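Local atomic coordinates of extracellular endo-alpha-(1->5)-L-arabinanase 1 (PDB entry 1UV4), a protein that hydrolyses internal alpha-(1->5)-L-arabinofuranosidic linkages in linear and sugar beet arabinan, using one calcium ion per subunit, during plant cell-wall degradation. Residues Q79-G83 with K84-Y88; F151-G154 with I155-T158; L189-N193 with G194-L198; C205-G208 with V209-T212. All blocks are in the same frame, centred on the assembly; numbering follows the deposited sequence. Where two conformers were deposited one is given.

Contact 1. Residues Q79-G83 with K84-Y88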
# COMPACT_ATOMS: atom_id res chain seq x y z
N GLN A 79 8.02 5.41 5.21
CA GLN A 79 8.36 5.30 6.62
C GLN A 79 9.60 6.11 6.89
O GLN A 79 10.45 6.26 6.02
CB GLN A 79 8.74 3.88 6.99
CG GLN A 79 7.63 2.85 6.99
CD GLN A 79 6.66 2.94 8.18
OE1 GLN A 79 5.48 2.65 8.02
NE2 GLN A 79 7.14 3.37 9.32
N TYR A 80 9.75 6.56 8.12
CA TYR A 80 11.02 7.11 8.59
C TYR A 80 11.77 6.02 9.38
O TYR A 80 11.23 5.48 10.32
CB TYR A 80 10.78 8.37 9.45
CG TYR A 80 12.02 9.16 9.77
CD1 TYR A 80 12.50 10.16 8.92
CD2 TYR A 80 12.71 8.91 10.91
CE1 TYR A 80 13.64 10.89 9.23
CE2 TYR A 80 13.86 9.63 11.24
CZ TYR A 80 14.32 10.62 10.39
OH TYR A 80 15.47 11.33 10.78
N TYR A 81 12.99 5.68 9.00
CA TYR A 81 13.75 4.59 9.64
C TYR A 81 15.21 4.89 9.49
O TYR A 81 15.63 5.27 8.39
CB TYR A 81 13.41 3.25 8.94
CG TYR A 81 14.29 2.10 9.30
CD1 TYR A 81 14.31 1.58 10.59
CD2 TYR A 81 15.13 1.51 8.34
CE1 TYR A 81 15.15 0.50 10.92
CE2 TYR A 81 15.94 0.44 8.65
CZ TYR A 81 15.96 -0.08 9.92
OH TYR A 81 16.77 -1.15 10.26
N ASN A 82 15.96 4.73 10.58
CA ASN A 82 17.43 4.85 10.55
C ASN A 82 17.93 6.22 10.01
O ASN A 82 18.83 6.31 9.18
CB ASN A 82 17.96 3.65 9.73
CG ASN A 82 19.42 3.46 9.88
OD1 ASN A 82 19.95 3.57 10.98
ND2 ASN A 82 20.10 3.21 8.77
N GLY A 83 17.21 7.28 10.41
CA GLY A 83 17.47 8.66 10.00
C GLY A 83 17.01 9.20 8.63
O GLY A 83 17.39 10.29 8.23
N LYS A 84 16.19 8.45 7.90
CA LYS A 84 15.74 8.87 6.57
C LYS A 84 14.32 8.43 6.34
O LYS A 84 13.87 7.48 6.92
CB LYS A 84 16.57 8.22 5.45
CG LYS A 84 17.96 8.78 5.34
CD LYS A 84 18.69 8.18 4.16
CE LYS A 84 20.14 8.66 4.11
NZ LYS A 84 20.98 7.61 3.48
N TYR A 85 13.62 9.15 5.48
CA TYR A 85 12.39 8.69 4.88
C TYR A 85 12.70 7.78 3.72
O TYR A 85 13.58 8.08 2.92
CB TYR A 85 11.58 9.87 4.35
CG TYR A 85 11.12 10.85 5.38
CD1 TYR A 85 10.03 10.56 6.19
CD2 TYR A 85 11.70 12.11 5.51
CE1 TYR A 85 9.57 11.44 7.11
CE2 TYR A 85 11.26 13.00 6.46
CZ TYR A 85 10.17 12.68 7.25
OH TYR A 85 9.68 13.55 8.19
N TRP A 86 11.98 6.67 3.65
CA TRP A 86 12.09 5.69 2.57
C TRP A 86 10.74 5.63 1.89
O TRP A 86 9.72 5.31 2.51
CB TRP A 86 12.50 4.33 3.11
CG TRP A 86 13.72 4.42 3.94
CD1 TRP A 86 13.79 4.60 5.29
CD2 TRP A 86 15.05 4.39 3.47
NE1 TRP A 86 15.11 4.64 5.69
CE2 TRP A 86 15.90 4.54 4.58
CE3 TRP A 86 15.61 4.26 2.20
CZ2 TRP A 86 17.28 4.52 4.44
CZ3 TRP A 86 16.97 4.27 2.06
CH2 TRP A 86 17.79 4.38 3.18
N LEU A 87 10.76 5.87 0.60
CA LEU A 87 9.60 5.96 -0.24
C LEU A 87 9.66 4.86 -1.29
O LEU A 87 10.50 4.93 -2.20
CB LEU A 87 9.55 7.36 -0.94
CG LEU A 87 8.42 7.60 -1.95
CD1 LEU A 87 7.07 7.43 -1.27
CD2 LEU A 87 8.50 8.97 -2.60
N TYR A 88 8.86 3.80 -1.11
CA TYR A 88 8.74 2.74 -2.11
C TYR A 88 7.56 3.15 -3.01
O TYR A 88 6.57 3.74 -2.55
CB TYR A 88 8.50 1.38 -1.47
CG TYR A 88 9.70 0.86 -0.70
CD1 TYR A 88 9.92 1.21 0.62
CD2 TYR A 88 10.61 0.01 -1.29
CE1 TYR A 88 11.01 0.75 1.32
CE2 TYR A 88 11.69 -0.47 -0.57
CZ TYR A 88 11.92 -0.07 0.71
OH TYR A 88 12.99 -0.54 1.38
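Y80 turns the edge of its ring onto the face of Y85, a T-shaped pair with the planes at 74° and the ring centroids 4.9 Å apart. The atom that does the touching is Y80 CD1, placed 3.6 Å above the Y85 plane over the ring centre. With CG anti to the backbone N of Y80 (chi1 -169°), the phenol is carried forward, toward the turn, and one of its faces covers the backbone of K84. Y80 and Y85 form a non-hydrogen-bonded antiparallel pair, and their rings share one side of the sheet. The hairpin is the tight two-residue kind, closed by a type I' turn from Y81 to K84 through N82 and G83, and it joins strands 74-81 and 84-91, the first two strands of a four-stranded blade in the beta-propeller. On the other side of the sheet, W86 adds a side-chain bond to the backbone pairing. Its NE1 donates to Y81 O at 2.8 Å, with the oxygen close to the indole plane. The same carbonyl also accepts a bond from K84 N at 3.3 Å, lying 59° out of the carbonyl plane, and the two donors come from opposite faces. Y81 CB packs on W86 CD1 at 3.9 Å, while K84 CB sits over one face of the indole. Y81 also meets the ring of F138, and W86 packs on L103 and S105 of strand 99-106.

Contact 2. Residues F151-G154 with I155-T158. With EDO (1,2-ethanediol), chain F.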
# COMPACT_ATOMS: atom_id res chain seq x y z
N PHE A 151 -2.99 -9.23 -7.82
CA PHE A 151 -3.47 -10.22 -8.79
C PHE A 151 -2.44 -11.32 -9.02
O PHE A 151 -1.50 -11.48 -8.24
CB PHE A 151 -4.00 -9.54 -10.08
CG PHE A 151 -5.39 -9.03 -9.95
CD1 PHE A 151 -5.66 -7.83 -9.33
CD2 PHE A 151 -6.46 -9.82 -10.36
CE1 PHE A 151 -6.97 -7.38 -9.21
CE2 PHE A 151 -7.79 -9.36 -10.25
CZ PHE A 151 -8.03 -8.15 -9.66
N TRP A 152 -2.69 -12.17 -10.00
CA TRP A 152 -1.88 -13.38 -10.21
C TRP A 152 -1.85 -14.19 -8.91
O TRP A 152 -2.94 -14.38 -8.36
CB TRP A 152 -0.54 -13.06 -10.83
CG TRP A 152 -0.66 -12.56 -12.26
CD1 TRP A 152 -0.63 -13.31 -13.41
CD2 TRP A 152 -0.88 -11.20 -12.69
NE1 TRP A 152 -0.80 -12.50 -14.52
CE2 TRP A 152 -0.91 -11.20 -14.09
CE3 TRP A 152 -0.99 -9.97 -12.02
CZ2 TRP A 152 -1.10 -10.04 -14.85
CZ3 TRP A 152 -1.19 -8.83 -12.77
CH2 TRP A 152 -1.24 -8.86 -14.16
N SER A 153 -0.69 -14.66 -8.43
CA SER A 153 -0.67 -15.54 -7.25
C SER A 153 -0.67 -14.72 -5.94
O SER A 153 -0.55 -15.33 -4.86
CB SER A 153 0.50 -16.53 -7.29
OG SER A 153 1.74 -15.92 -7.07
N GLY A 154 -0.82 -13.38 -6.03
CA GLY A 154 -1.11 -12.58 -4.84
C GLY A 154 0.04 -11.85 -4.18
O GLY A 154 0.94 -11.34 -4.80
N ILE A 155 0.00 -11.86 -2.85
CA ILE A 155 0.89 -11.09 -2.00
C ILE A 155 2.14 -11.85 -1.61
O ILE A 155 2.09 -13.01 -1.18
CB ILE A 155 0.14 -10.67 -0.75
CG1 ILE A 155 -1.20 -10.02 -1.16
CG2 ILE A 155 0.97 -9.70 0.11
CD1 ILE A 155 -1.15 -8.86 -2.04
N LYS A 156 3.27 -11.16 -1.85
CA LYS A 156 4.60 -11.69 -1.61
C LYS A 156 5.28 -10.88 -0.51
O LYS A 156 4.90 -9.76 -0.23
CB LYS A 156 5.42 -11.63 -2.86
CG LYS A 156 4.79 -12.29 -4.11
CD LYS A 156 4.41 -13.74 -3.89
CE LYS A 156 3.66 -14.31 -5.05
NZ LYS A 156 3.36 -15.75 -4.82
N LEU A 157 6.34 -11.47 0.03
CA LEU A 157 7.10 -10.92 1.15
C LEU A 157 8.59 -11.28 1.03
O LEU A 157 8.92 -12.40 0.75
CB LEU A 157 6.54 -11.46 2.46
CG LEU A 157 7.23 -11.06 3.74
CD1 LEU A 157 6.95 -9.63 4.08
CD2 LEU A 157 6.83 -12.02 4.89
N THR A 158 9.45 -10.27 1.21
CA THR A 158 10.87 -10.51 1.28
C THR A 158 11.46 -9.71 2.45
O THR A 158 11.04 -8.59 2.74
CB THR A 158 11.58 -10.12 -0.05
OG1 THR A 158 12.99 -10.32 0.05
CG2 THR A 158 11.36 -8.65 -0.37
C1 EDO F . 7.46 -17.82 -3.52
O1 EDO F . 6.68 -18.26 -2.43
C2 EDO F . 6.90 -16.53 -4.06
O2 EDO F . 6.21 -16.79 -5.26
O HOH W 1 1.26 -15.21 -2.78
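The tight turn leading into strand 155-160 is tied to that strand by a bond between S153 and K156, whose ammonium group bends back toward the turn. K156 NZ donates to S153 OG at 2.8 Å. The lysine reaches it by bending at chi2 (-56°) and then running extended to NZ. S153 holds its hydroxyl between its own backbone N and carbonyl carbon (chi1 72°), and OG is also hydrogen-bonded to N128 O. The turn is type II', from F151 to G154, closed by G154 N donating to F151 O at 3.0 Å. It belongs to the loop between strands 144-148 and 155-160 of one propeller sheet, and F151 and W152 in it probably bind substrate. A water accepts from K156 NZ at 3.0 Å and lies 2.8 Å from S153 O and equally far from I155 O, linking the turn to the first residue of the strand. An ethanediol, probably from the crystallisation liquor, accepts from K156 NZ through O2 at 3.1 Å, and S173 OG on the neighbouring strand 170-175 is a further partner. Four oxygens thus surround an ammonium group with three N-H protons, and not all can be fully bonded at once. The I155 side chain points away from the turn and packs on I174, A175 and, on strand 195-203, V200, about 5 Å from the side chain of E185, the inferred proton donor.

Contact 3. Residues L189-N193 with G194-L198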
# COMPACT_ATOMS: atom_id res chain seq x y z
N LEU A 189 1.07 -4.44 6.72
CA LEU A 189 1.53 -5.44 7.66
C LEU A 189 2.15 -4.77 8.85
O LEU A 189 2.99 -3.90 8.66
CB LEU A 189 2.55 -6.34 6.92
CG LEU A 189 2.88 -7.81 7.27
CD1 LEU A 189 1.89 -8.46 8.14
CD2 LEU A 189 3.23 -8.70 6.06
N THR A 190 1.76 -5.19 10.06
CA THR A 190 2.27 -4.62 11.29
C THR A 190 2.39 -5.71 12.34
O THR A 190 1.69 -6.72 12.26
CB THR A 190 1.33 -3.48 11.77
OG1 THR A 190 1.90 -2.80 12.92
CG2 THR A 190 -0.02 -4.01 12.26
N TYR A 191 3.28 -5.50 13.31
CA TYR A 191 3.44 -6.40 14.44
C TYR A 191 2.89 -5.72 15.70
O TYR A 191 3.37 -4.64 16.09
CB TYR A 191 4.91 -6.76 14.56
CG TYR A 191 5.23 -7.69 15.69
CD1 TYR A 191 4.91 -9.04 15.62
CD2 TYR A 191 5.83 -7.20 16.84
CE1 TYR A 191 5.20 -9.91 16.68
CE2 TYR A 191 6.08 -8.02 17.91
CZ TYR A 191 5.80 -9.37 17.82
OH TYR A 191 6.10 -10.15 18.92
N GLN A 192 1.88 -6.34 16.33
CA GLN A 192 1.24 -5.79 17.53
C GLN A 192 0.91 -6.94 18.45
O GLN A 192 0.35 -7.94 18.00
CB GLN A 192 -0.09 -5.09 17.18
CG GLN A 192 0.03 -4.02 16.16
CD GLN A 192 0.73 -2.79 16.68
OE1 GLN A 192 0.62 -2.44 17.87
NE2 GLN A 192 1.48 -2.13 15.80
N ASN A 193 1.25 -6.81 19.74
CA ASN A 193 0.82 -7.79 20.75
C ASN A 193 1.13 -9.24 20.41
O ASN A 193 0.32 -10.16 20.62
CB ASN A 193 -0.68 -7.69 21.00
CG ASN A 193 -1.12 -6.29 21.30
OD1 ASN A 193 -0.48 -5.57 22.09
ND2 ASN A 193 -2.22 -5.88 20.69
N GLY A 194 2.33 -9.45 19.91
CA GLY A 194 2.80 -10.79 19.73
C GLY A 194 2.34 -11.43 18.45
O GLY A 194 2.70 -12.57 18.23
N TYR A 195 1.60 -10.69 17.61
CA TYR A 195 1.20 -11.19 16.29
C TYR A 195 1.57 -10.27 15.16
O TYR A 195 1.55 -9.05 15.30
CB TYR A 195 -0.33 -11.40 16.18
CG TYR A 195 -0.92 -12.60 16.88
CD1 TYR A 195 -0.91 -13.85 16.28
CD2 TYR A 195 -1.51 -12.47 18.13
CE1 TYR A 195 -1.46 -14.95 16.92
CE2 TYR A 195 -2.05 -13.55 18.78
CZ TYR A 195 -2.03 -14.78 18.16
OH TYR A 195 -2.57 -15.86 18.82
N TYR A 196 1.86 -10.89 14.04
CA TYR A 196 1.89 -10.21 12.75
C TYR A 196 0.48 -10.14 12.20
O TYR A 196 -0.25 -11.13 12.20
CB TYR A 196 2.84 -10.90 11.79
CG TYR A 196 4.28 -10.82 12.28
CD1 TYR A 196 5.06 -9.68 12.06
CD2 TYR A 196 4.85 -11.87 12.97
CE1 TYR A 196 6.37 -9.59 12.50
CE2 TYR A 196 6.16 -11.79 13.43
CZ TYR A 196 6.93 -10.65 13.19
OH TYR A 196 8.24 -10.59 13.63
N TYR A 197 0.09 -8.96 11.74
CA TYR A 197 -1.20 -8.75 11.09
C TYR A 197 -1.02 -8.31 9.67
O TYR A 197 -0.25 -7.38 9.41
CB TYR A 197 -2.05 -7.70 11.83
CG TYR A 197 -2.46 -8.13 13.21
CD1 TYR A 197 -3.64 -8.86 13.44
CD2 TYR A 197 -1.64 -7.85 14.31
CE1 TYR A 197 -3.98 -9.29 14.71
CE2 TYR A 197 -1.99 -8.29 15.62
CZ TYR A 197 -3.16 -8.99 15.81
OH TYR A 197 -3.52 -9.42 17.08
N LEU A 198 -1.72 -8.97 8.76
CA LEU A 198 -1.74 -8.62 7.34
C LEU A 198 -3.15 -8.16 6.97
O LEU A 198 -4.12 -8.87 7.22
CB LEU A 198 -1.38 -9.80 6.50
CG LEU A 198 -1.46 -9.59 4.99
CD1 LEU A 198 -0.46 -8.57 4.47
CD2 LEU A 198 -1.22 -10.93 4.28
O HOH W 2 -3.81 -7.89 19.40
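This is a local hairpin contact between strands 184-192 and 195-203 of one propeller sheet, with Y191 and Y196 meeting on one side of it and T190, Q192, Y195 and Y197 on the other. Y191 lays CD1 over the centre of the Y196 ring, 3.4 Å above its plane. The two rings lie obliquely, at 46° with centroids 4.6 Å apart, which makes them neither a parallel stack nor a T-shaped pair. Chi1 of Y191, at 180°, swings the phenol along the hairpin to its turn, where OH comes 3.5 Å from G194 CA. Y196 OH is held beyond the hairpin by the backbone N of K140. On the other side, the Y197 ring presents its edge to the first strand, and CE2 lies 3.4 Å from Q192 O, which is in the ring plane. The hydroxyl of Y197 is hydrogen-bonded to G289 O and also accepts from a water, which in turn accepts from N193 ND2. Q192 folds back at chi2 so that NE2 donates to T190 OG1 at 3.0 Å, with the acceptor in the amide plane. The backbone bonds come in pairs, T190 with Y197 and Q192 with Y195. At the inner end of the hairpin the backbone N of L189 is bonded to E135, a calcium-site residue. Four residues, Q192-N193-G194-Y195, make a type I' turn, and the whole is the two-residue beta hairpin that links adjacent antiparallel strands within a propeller blade.

Contact 4. Residues C205-G208 with V209-T212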
# COMPACT_ATOMS: atom_id res chain seq x y z
N CYS A 205 -13.15 -9.15 -9.12
CA CYS A 205 -12.36 -10.00 -10.01
C CYS A 205 -12.86 -9.96 -11.44
O CYS A 205 -12.12 -10.26 -12.39
CB CYS A 205 -12.48 -11.46 -9.55
SG CYS A 205 -14.16 -12.10 -9.63
N CYS A 206 -14.14 -9.64 -11.59
CA CYS A 206 -14.87 -10.12 -12.74
C CYS A 206 -15.68 -9.10 -13.52
O CYS A 206 -16.44 -9.47 -14.44
CB CYS A 206 -15.76 -11.28 -12.29
SG CYS A 206 -14.76 -12.58 -11.51
N ASP A 207 -15.47 -7.82 -13.20
CA ASP A 207 -16.19 -6.72 -13.85
C ASP A 207 -15.37 -5.95 -14.89
O ASP A 207 -15.85 -4.98 -15.46
CB ASP A 207 -16.75 -5.75 -12.79
CG ASP A 207 -15.67 -5.05 -12.00
OD1 ASP A 207 -14.47 -5.43 -12.14
OD2 ASP A 207 -15.94 -4.12 -11.21
N GLY A 208 -14.14 -6.38 -15.15
CA GLY A 208 -13.29 -5.70 -16.13
C GLY A 208 -12.67 -4.38 -15.67
O GLY A 208 -12.04 -3.70 -16.47
N VAL A 209 -12.85 -4.02 -14.40
CA VAL A 209 -12.33 -2.76 -13.85
C VAL A 209 -11.42 -3.07 -12.68
O VAL A 209 -10.35 -2.45 -12.55
CB VAL A 209 -13.47 -1.80 -13.38
CG1 VAL A 209 -12.91 -0.55 -12.64
CG2 VAL A 209 -14.37 -1.38 -14.55
N ASN A 210 -11.83 -4.00 -11.82
CA ASN A 210 -10.96 -4.49 -10.75
C ASN A 210 -10.56 -3.47 -9.71
O ASN A 210 -9.45 -3.55 -9.16
CB ASN A 210 -9.72 -5.18 -11.34
CG ASN A 210 -10.05 -6.09 -12.49
OD1 ASN A 210 -9.49 -5.96 -13.57
ND2 ASN A 210 -10.98 -7.02 -12.28
N SER A 211 -11.48 -2.57 -9.37
CA SER A 211 -11.28 -1.69 -8.24
C SER A 211 -11.34 -2.46 -6.93
O SER A 211 -11.76 -3.61 -6.85
CB SER A 211 -12.30 -0.57 -8.22
OG SER A 211 -11.77 0.50 -7.41
N THR A 212 -10.88 -1.79 -5.88
CA THR A 212 -11.00 -2.35 -4.56
C THR A 212 -12.48 -2.46 -4.16
O THR A 212 -13.31 -1.74 -4.63
CB THR A 212 -10.27 -1.48 -3.53
OG1 THR A 212 -10.71 -0.14 -3.66
CG2 THR A 212 -8.77 -1.48 -3.74
O HOH W 3 -14.37 -2.56 -9.82
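C205 and N210 mark the neck of the loop between strands 195-203 and 212-220 of a propeller sheet, whose tip is shaped by an Asx turn at D207. From C205 the chain goes directly into a vicinal disulfide: SG of C205 and SG of the adjacent C206 are bonded at 2.0 Å, which closes a small ring on the outer side of the loop. The carbonyl O of C205 faces inward, and N210 ND2 lies 3.4 Å away from it; that nitrogen is hydrogen-bonded to K204 O. D207 comes next and makes the main connection across the loop. Its chi1 of 65° folds the carboxylate over the residues that follow. OD1 accepts two backbone N-H groups from the same face of the carboxylate. V209 N comes from above, 64° out of the carboxylate plane, at 3.1 Å. N210 N approaches on the syn side, much nearer the plane, at 3.0 Å. G208, with positive phi, carries the chain round between the aspartate and its donors. N210 packs against F151, a probable substrate-binding residue, and T212, farther along the chain, is hydrogen-bonded through OG1 to G252 O and H267 NE2. The second carboxylate oxygen, D207 OD2, accepts from a water at 2.6 Å, and that water accepts from S211 N at 2.9 Å.

The contacts follow one another along the chain and involve three sheets of the five-bladed propeller: contact 1 lies on the sheet that starts with strand 74-81, contact 2 at the loop leading into strand 155-160, contact 3 on strands 184-192 and 195-203, and contact 4 in the loop joining two strands of the same sheet as contact 3. Contacts 3 and 4 lie at opposite ends of strand 195-203, their centres about 29 Å apart. Contacts 1 and 4 are farthest apart, about 33 Å between centres. Only contacts 2 and 4 touch, through F151 CZ and N210 CB at 3.8 Å, which brings two loops together beside the probable substrate site. The hairpin turns of contacts 1 and 3 lie on the side of the propeller away from these loops.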